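Local coordinates for periplasmic solute binding protein (Pectobacterium atrosepticum, PDB 4RY1) that probably binds a sugar in the periplasm and delivers it to an ABC-type transporter, at residues Thr268-Leu282 with Asn349-Val362. Sequence-based numbering, arbitrary orientation.
Sequences TGPFITIPGAKDSGL and NAYRAAAAQPESKV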
loop_
_atom_site.group_PDB
_atom_site.type_symbol
_atom_site.label_atom_id
_atom_site.label_comp_id
_atom_site.label_asym_id
_atom_site.label_seq_id
_atom_site.Cartn_x
_atom_site.Cartn_y
_atom_site.Cartn_z
ATOM N N THR A 268 -10.043 13.406 2.117
ATOM C CA THR A 268 -8.790 13.421 1.386
ATOM C C THR A 268 -8.120 14.795 1.579
ATOM O O THR A 268 -8.779 15.824 1.480
ATOM C CB THR A 268 -9.007 13.080 -0.113
ATOM O OG1 THR A 268 -7.743 12.955 -0.776
ATOM C CG2 THR A 268 -9.841 14.125 -0.814
ATOM N N GLY A 269 -6.830 14.788 1.893
ATOM C CA GLY A 269 -6.065 16.000 2.191
ATOM C C GLY A 269 -5.047 16.364 1.113
ATOM O O GLY A 269 -4.665 15.534 0.297
ATOM N N PRO A 270 -4.585 17.619 1.101
ATOM C CA PRO A 270 -3.595 18.035 0.112
ATOM C C PRO A 270 -2.330 17.195 0.095
ATOM O O PRO A 270 -1.907 16.652 1.109
ATOM C CB PRO A 270 -3.266 19.472 0.529
ATOM C CG PRO A 270 -4.427 19.903 1.340
ATOM C CD PRO A 270 -4.873 18.682 2.067
ATOM N N PHE A 271 -1.746 17.112 -1.096
ATOM C CA PHE A 271 -0.467 16.471 -1.276
ATOM C C PHE A 271 0.636 17.425 -0.845
ATOM O O PHE A 271 0.990 18.368 -1.548
ATOM C CB PHE A 271 -0.298 16.009 -2.713
ATOM C CG PHE A 271 -1.134 14.810 -3.020
ATOM C CD1 PHE A 271 -2.473 14.950 -3.316
ATOM C CD2 PHE A 271 -0.604 13.558 -2.955
ATOM C CE1 PHE A 271 -3.270 13.854 -3.569
ATOM C CE2 PHE A 271 -1.403 12.445 -3.185
ATOM C CZ PHE A 271 -2.730 12.597 -3.518
ATOM N N ILE A 272 1.174 17.154 0.330
ATOM C CA ILE A 272 2.143 18.051 0.961
ATOM C C ILE A 272 3.399 18.124 0.092
ATOM O O ILE A 272 3.989 17.110 -0.265
ATOM C CB ILE A 272 2.496 17.596 2.391
ATOM C CG1 ILE A 272 1.209 17.510 3.227
ATOM C CG2 ILE A 272 3.499 18.555 3.029
ATOM C CD1 ILE A 272 1.405 16.841 4.567
ATOM N N THR A 273 3.830 19.340 -0.204
ATOM C CA THR A 273 4.953 19.540 -1.127
ATOM C C THR A 273 5.875 20.665 -0.671
ATOM O O THR A 273 5.425 21.653 -0.097
ATOM C CB THR A 273 4.436 19.853 -2.540
ATOM O OG1 THR A 273 3.490 18.847 -2.931
ATOM C CG2 THR A 273 5.538 19.854 -3.553
ATOM N N ILE A 274 7.168 20.473 -0.914
ATOM C CA ILE A 274 8.187 21.527 -0.742
ATOM C C ILE A 274 7.924 22.584 -1.802
ATOM O O ILE A 274 7.806 22.253 -2.975
ATOM C CB ILE A 274 9.634 20.994 -0.936
ATOM C CG1 ILE A 274 10.022 19.987 0.143
ATOM C CG2 ILE A 274 10.651 22.143 -0.889
ATOM C CD1 ILE A 274 11.308 19.230 -0.114
ATOM N N PRO A 275 7.840 23.865 -1.402
ATOM C CA PRO A 275 7.729 24.897 -2.420
ATOM C C PRO A 275 8.911 24.775 -3.394
ATOM O O PRO A 275 10.050 24.595 -2.967
ATOM C CB PRO A 275 7.783 26.195 -1.602
ATOM C CG PRO A 275 7.310 25.800 -0.240
ATOM C CD PRO A 275 7.900 24.438 -0.049
ATOM N N GLY A 276 8.627 24.783 -4.690
ATOM C CA GLY A 276 9.676 24.660 -5.714
ATOM C C GLY A 276 10.271 23.272 -5.837
ATOM O O GLY A 276 11.396 23.091 -6.293
ATOM N N ALA A 277 9.493 22.282 -5.430
ATOM C CA ALA A 277 9.945 20.898 -5.472
ATOM C C ALA A 277 10.393 20.494 -6.859
ATOM O O ALA A 277 9.839 20.925 -7.863
ATOM C CB ALA A 277 8.837 19.954 -5.011
ATOM N N LYS A 278 11.342 19.584 -6.880
ATOM C CA LYS A 278 11.915 19.068 -8.134
ATOM C C LYS A 278 11.069 17.957 -8.744
ATOM O O LYS A 278 11.144 17.653 -9.943
ATOM C CB LYS A 278 13.306 18.516 -7.877
ATOM C CG LYS A 278 14.283 19.504 -7.271
ATOM C CD LYS A 278 15.695 18.975 -7.466
ATOM C CE LYS A 278 16.767 19.677 -6.638
ATOM N NZ LYS A 278 17.523 20.717 -7.394
ATOM N N ASP A 279 10.289 17.340 -7.882
ATOM C CA ASP A 279 9.446 16.201 -8.227
ATOM C C ASP A 279 8.248 16.230 -7.302
ATOM O O ASP A 279 8.342 16.749 -6.197
ATOM C CB ASP A 279 10.187 14.897 -8.013
ATOM C CG ASP A 279 9.463 13.717 -8.626
ATOM O OD1 ASP A 279 9.517 13.558 -9.859
ATOM O OD2 ASP A 279 8.841 12.931 -7.884
ATOM N N SER A 280 7.128 15.680 -7.756
ATOM C CA SER A 280 5.928 15.637 -6.920
ATOM C C SER A 280 6.081 14.680 -5.742
ATOM O O SER A 280 5.428 14.847 -4.709
ATOM C CB SER A 280 4.716 15.223 -7.744
ATOM O OG SER A 280 4.833 13.868 -8.136
ATOM N N GLY A 281 6.905 13.657 -5.906
ATOM C CA GLY A 281 7.022 12.632 -4.871
ATOM C C GLY A 281 5.782 11.758 -4.757
ATOM O O GLY A 281 5.652 11.013 -3.801
ATOM N N LEU A 282 4.885 11.841 -5.741
ATOM C CA LEU A 282 3.672 11.013 -5.776
ATOM C C LEU A 282 4.068 9.557 -5.818
ATOM O O LEU A 282 4.871 9.139 -6.640
ATOM C CB LEU A 282 2.808 11.329 -7.001
ATOM C CG LEU A 282 1.492 10.562 -7.150
ATOM C CD1 LEU A 282 0.575 10.891 -5.991
ATOM C CD2 LEU A 282 0.815 10.826 -8.488
ATOM N N ASN A 349 -12.553 9.681 -4.017
ATOM C CA ASN A 349 -12.027 11.043 -3.876
ATOM C C ASN A 349 -10.484 11.052 -3.738
ATOM O O ASN A 349 -9.773 11.839 -4.384
ATOM C CB ASN A 349 -12.689 11.733 -2.677
ATOM C CG ASN A 349 -14.148 12.107 -2.949
ATOM O OD1 ASN A 349 -14.528 12.350 -4.088
ATOM N ND2 ASN A 349 -14.954 12.149 -1.907
ATOM N N ALA A 350 -9.966 10.146 -2.909
ATOM C CA ALA A 350 -8.513 10.018 -2.745
ATOM C C ALA A 350 -7.805 9.589 -4.036
ATOM O O ALA A 350 -6.755 10.119 -4.406
ATOM C CB ALA A 350 -8.215 9.027 -1.639
ATOM N N TYR A 351 -8.413 8.633 -4.727
ATOM C CA TYR A 351 -7.853 8.129 -5.990
ATOM C C TYR A 351 -7.848 9.225 -7.071
ATOM O O TYR A 351 -6.838 9.440 -7.744
ATOM C CB TYR A 351 -8.644 6.910 -6.452
ATOM C CG TYR A 351 -8.126 6.245 -7.696
ATOM C CD1 TYR A 351 -8.527 6.668 -8.950
ATOM C CD2 TYR A 351 -7.230 5.175 -7.594
ATOM C CE1 TYR A 351 -8.062 6.031 -10.095
ATOM C CE2 TYR A 351 -6.759 4.533 -8.704
ATOM C CZ TYR A 351 -7.163 4.945 -9.946
ATOM O OH TYR A 351 -6.635 4.252 -11.011
ATOM N N ARG A 352 -8.962 9.941 -7.190
ATOM C CA ARG A 352 -9.091 11.034 -8.159
ATOM C C ARG A 352 -8.130 12.161 -7.837
ATOM O O ARG A 352 -7.553 12.737 -8.752
ATOM C CB ARG A 352 -10.535 11.530 -8.261
ATOM C CG ARG A 352 -11.423 10.531 -8.990
ATOM C CD ARG A 352 -12.895 10.893 -8.941
ATOM N NE ARG A 352 -13.656 10.072 -9.881
ATOM C CZ ARG A 352 -14.983 9.977 -9.907
ATOM N NH1 ARG A 352 -15.738 10.643 -9.037
ATOM N NH2 ARG A 352 -15.560 9.202 -10.807
ATOM N N ALA A 353 -7.916 12.439 -6.540
ATOM C CA ALA A 353 -6.947 13.467 -6.134
ATOM C C ALA A 353 -5.528 13.073 -6.539
ATOM O O ALA A 353 -4.758 13.891 -7.072
ATOM C CB ALA A 353 -7.035 13.742 -4.642
ATOM N N ALA A 354 -5.176 11.819 -6.290
ATOM C CA ALA A 354 -3.859 11.321 -6.705
ATOM C C ALA A 354 -3.683 11.421 -8.220
ATOM O O ALA A 354 -2.610 11.814 -8.704
ATOM C CB ALA A 354 -3.645 9.889 -6.235
ATOM N N ALA A 355 -4.742 11.084 -8.958
ATOM C CA ALA A 355 -4.701 11.123 -10.421
ATOM C C ALA A 355 -4.474 12.538 -10.969
ATOM O O ALA A 355 -3.911 12.708 -12.074
ATOM C CB ALA A 355 -5.956 10.504 -11.016
ATOM N N ALA A 356 -4.876 13.551 -10.202
ATOM C CA ALA A 356 -4.696 14.967 -10.579
ATOM C C ALA A 356 -3.309 15.520 -10.286
ATOM O O ALA A 356 -2.979 16.612 -10.735
ATOM C CB ALA A 356 -5.736 15.830 -9.884
ATOM N N GLN A 357 -2.501 14.778 -9.533
ATOM C CA GLN A 357 -1.161 15.242 -9.169
ATOM C C GLN A 357 -0.190 15.073 -10.320
ATOM O O GLN A 357 -0.387 14.209 -11.164
ATOM C CB GLN A 357 -0.622 14.464 -7.969
ATOM C CG GLN A 357 -1.471 14.601 -6.728
ATOM C CD GLN A 357 -1.819 16.045 -6.391
ATOM O OE1 GLN A 357 -0.935 16.846 -6.122
ATOM N NE2 GLN A 357 -3.132 16.374 -6.372
ATOM N N PRO A 358 0.872 15.894 -10.349
ATOM C CA PRO A 358 1.888 15.665 -11.367
ATOM C C PRO A 358 2.540 14.312 -11.189
ATOM O O PRO A 358 2.926 13.942 -10.080
ATOM C CB PRO A 358 2.904 16.788 -11.139
ATOM C CG PRO A 358 2.190 17.824 -10.341
ATOM C CD PRO A 358 1.128 17.106 -9.556
ATOM N N GLU A 359 2.665 13.590 -12.290
ATOM C CA GLU A 359 3.378 12.323 -12.303
ATOM C C GLU A 359 4.784 12.495 -11.744
ATOM O O GLU A 359 5.477 13.452 -12.090
ATOM C CB GLU A 359 3.473 11.790 -13.732
ATOM C CG GLU A 359 3.755 10.305 -13.819
ATOM C CD GLU A 359 3.503 9.746 -15.212
ATOM O OE1 GLU A 359 2.604 10.248 -15.925
ATOM O OE2 GLU A 359 4.211 8.798 -15.603
ATOM N N SER A 360 5.208 11.561 -10.896
ATOM C CA SER A 360 6.590 11.545 -10.400
ATOM C C SER A 360 7.506 10.981 -11.473
ATOM O O SER A 360 7.119 10.096 -12.222
ATOM C CB SER A 360 6.740 10.686 -9.141
ATOM O OG SER A 360 8.096 10.653 -8.694
ATOM N N LYS A 361 8.732 11.478 -11.490
ATOM C CA LYS A 361 9.799 10.966 -12.354
ATOM C C LYS A 361 10.795 10.137 -11.574
ATOM O O LYS A 361 11.842 9.726 -12.103
ATOM C CB LYS A 361 10.532 12.119 -13.008
ATOM C CG LYS A 361 9.625 12.801 -13.983
ATOM C CD LYS A 361 9.939 14.271 -14.051
ATOM C CE LYS A 361 9.333 14.904 -15.286
ATOM N NZ LYS A 361 8.227 15.839 -14.950
ATOM N N VAL A 362 10.455 9.894 -10.312
ATOM C CA VAL A 362 11.355 9.193 -9.410
ATOM C C VAL A 362 10.704 7.836 -9.103
ATOM O O VAL A 362 9.673 7.764 -8.434
ATOM C CB VAL A 362 11.598 9.991 -8.114
ATOM C CG1 VAL A 362 12.546 9.258 -7.176
ATOM C CG2 VAL A 362 12.155 11.370 -8.424
HETATM O O HOH W 1 6.769 15.436 -10.589
HETATM O O HOH W 2 7.623 9.073 -6.402
#
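F271 and Q357 stack where, in this periplasmic binding protein fold, the loop joining strands 266-268 and 284-292 runs along the last turns of helix 346-356. The closely packed part centres on the F271 ring: CG of Q357 sits over its middle in a CH-pi contact, 3.6 Å from the centroid, and the amide lies 15° from the ring plane. A bend at chi2 (-49°) folds Q357 back, and Q357 NE2 donates to A353 O at 3.0 Å, which fixes the amide's rotation. A353 CB meets the ring edge in plane, while F271 CZ reaches A354 CA at 3.6 Å. L282 CD2 lies against A354 O and Q357 CB.

Beyond the helix the contact becomes polar and more hydrated. P358 O accepts from S280 OG, whose oxygen also receives L282 N in an ST turn. Water 1 links S280 N to E359 O, water 2 L282 O to S360 OG; E359 and K361 are solvent-exposed. D279 illustrates how a carboxylate can organise two loops: OD2 takes G281 N from above its plane, forming an Asx turn, and S360 OG on its syn lone pair at 2.5 Å, while OD1 receives K361 N, 2.8 Å away and nearly straight at 173°.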